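Local coordinates for protein telomerase reverse transcriptase (Candida tropicalis MYA-3404, PDB 6ZD1) that probably lengthens telomeres as the catalytic subunit of telomerase, a reverse transcriptase that copies an RNA template into DNA repeats at chromosome ends, at residues 375-378 / 379-383. Sequence-based numbering, arbitrary orientation.
Sequences GTLD and EFLKL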
loop_
_atom_site.group_PDB
_atom_site.type_symbol
_atom_site.label_atom_id
_atom_site.label_comp_id
_atom_site.label_asym_id
_atom_site.label_seq_id
_atom_site.Cartn_x
_atom_site.Cartn_y
_atom_site.Cartn_z
ATOM N N GLY A 375 0.115 -17.203 9.358
ATOM C CA GLY A 375 0.556 -16.480 10.529
ATOM C C GLY A 375 0.243 -15.002 10.434
ATOM O O GLY A 375 -0.222 -14.500 9.411
ATOM N N THR A 376 0.525 -14.305 11.525
ATOM C CA THR A 376 0.394 -12.863 11.615
ATOM C C THR A 376 1.797 -12.270 11.566
ATOM O O THR A 376 2.783 -12.956 11.851
ATOM C CB THR A 376 -0.328 -12.467 12.913
ATOM O OG1 THR A 376 -1.564 -13.187 13.020
ATOM C CG2 THR A 376 -0.598 -10.966 12.961
ATOM N N LEU A 377 1.897 -11.009 11.131
ATOM C CA LEU A 377 3.190 -10.326 11.168
ATOM C C LEU A 377 3.762 -10.372 12.569
ATOM O O LEU A 377 4.906 -10.797 12.776
ATOM C CB LEU A 377 3.076 -8.875 10.698
ATOM C CG LEU A 377 4.412 -8.132 10.863
ATOM C CD1 LEU A 377 5.481 -8.788 10.005
ATOM C CD2 LEU A 377 4.291 -6.666 10.549
ATOM N N ASP A 378 2.943 -9.939 13.536
ATOM C CA ASP A 378 3.331 -9.848 14.971
ATOM C C ASP A 378 3.519 -11.237 15.596
ATOM O O ASP A 378 3.335 -11.352 16.824
ATOM C CB ASP A 378 2.324 -9.009 15.764
ATOM C CG ASP A 378 1.621 -7.957 14.922
ATOM O OD1 ASP A 378 2.183 -7.574 13.878
ATOM O OD2 ASP A 378 0.519 -7.532 15.319
ATOM N N GLU A 379 3.870 -12.245 14.793
ATOM C CA GLU A 379 4.113 -13.611 15.334
ATOM C C GLU A 379 5.606 -13.727 15.661
ATOM O O GLU A 379 5.954 -13.828 16.854
ATOM C CB GLU A 379 3.684 -14.672 14.320
ATOM C CG GLU A 379 3.225 -15.970 14.961
ATOM C CD GLU A 379 1.740 -16.256 14.819
ATOM O OE1 GLU A 379 1.342 -17.421 15.017
ATOM O OE2 GLU A 379 0.986 -15.313 14.511
ATOM N N PHE A 380 6.438 -13.709 14.616
ATOM C CA PHE A 380 7.895 -13.754 14.711
ATOM C C PHE A 380 8.404 -12.650 15.614
ATOM O O PHE A 380 9.053 -12.904 16.634
ATOM C CB PHE A 380 8.505 -13.673 13.306
ATOM C CG PHE A 380 7.947 -14.714 12.387
ATOM C CD1 PHE A 380 6.717 -14.516 11.775
ATOM C CD2 PHE A 380 8.607 -15.910 12.185
ATOM C CE1 PHE A 380 6.171 -15.481 10.960
ATOM C CE2 PHE A 380 8.068 -16.886 11.362
ATOM C CZ PHE A 380 6.843 -16.666 10.749
ATOM N N LEU A 381 8.112 -11.410 15.256
ATOM C CA LEU A 381 8.193 -10.344 16.236
ATOM C C LEU A 381 7.176 -10.612 17.341
ATOM O O LEU A 381 6.010 -10.914 17.070
ATOM C CB LEU A 381 7.976 -8.979 15.576
ATOM C CG LEU A 381 6.655 -8.658 14.877
ATOM C CD1 LEU A 381 5.822 -7.758 15.770
ATOM C CD2 LEU A 381 6.924 -8.003 13.534
ATOM N N LYS A 382 7.639 -10.530 18.586
ATOM C CA LYS A 382 7.005 -10.953 19.840
ATOM C C LYS A 382 7.070 -12.458 20.103
ATOM O O LYS A 382 6.575 -12.870 21.138
ATOM C CB LYS A 382 5.524 -10.550 19.942
ATOM C CG LYS A 382 5.179 -9.107 19.629
ATOM C CD LYS A 382 3.704 -9.038 19.250
ATOM C CE LYS A 382 2.976 -7.851 19.860
ATOM N NZ LYS A 382 1.543 -7.837 19.442
ATOM N N LEU A 383 7.626 -13.292 19.217
ATOM C CA LEU A 383 8.006 -14.640 19.647
ATOM C C LEU A 383 9.383 -15.088 19.163
ATOM O O LEU A 383 9.880 -16.101 19.664
ATOM C CB LEU A 383 6.960 -15.687 19.212
ATOM C CG LEU A 383 5.451 -15.531 19.501
ATOM C CD1 LEU A 383 4.660 -16.591 18.746
ATOM C CD2 LEU A 383 5.093 -15.581 20.980
#
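Leu381 spreads its two methyl branches over the backbone and side chains of Leu377 and Asp378. Its CD2 lies 3.7 Å from CG of Leu377, and the two leucine side chains meet at a slant. CD1 of Leu381 takes the other residue, 3.7 Å from CB of Asp378, and these two side chains run side by side in the same direction. CB of Leu381 already faces Leu377 and Asp378, and the first torsion, with CG between the backbone N and the carbonyl carbon, brings CD1 and CD2 onto them. Next to it, CD of Lys382 comes within 3.7 Å of CB of Asp378, an aliphatic contact, whereas NZ of Lys382 stays 4.3 Å from OD2 of Asp378, too far for a salt bridge. That carboxylate is paired instead with Lys270 of helix 263-298. The four residues Thr376 to Glu379 form a type I beta turn in the loop between strands 368-372 and 389-390 of the reverse transcriptase region. Its closing bond, from Glu379 N to Thr376 O, is weak and bent. A side-chain bond also bridges the turn: Thr376 N donates to OE2 of Glu379 at 3.2 Å, fairly straight at an N-H...O angle of 156°. The donor comes from above the carboxylate, 55° out of its plane. Glu379 reaches back because its CG is anti to its backbone N (chi1 -151°) and the chain then bends at chi2, so that it crosses Thr376 at about a right angle. Its other oxygen, OE1, forms a salt bridge with Lys278, so one carboxylate joins the turn to helix 263-298. Leu377 meanwhile rests on Ala661 and Arg662 of helix 642-664.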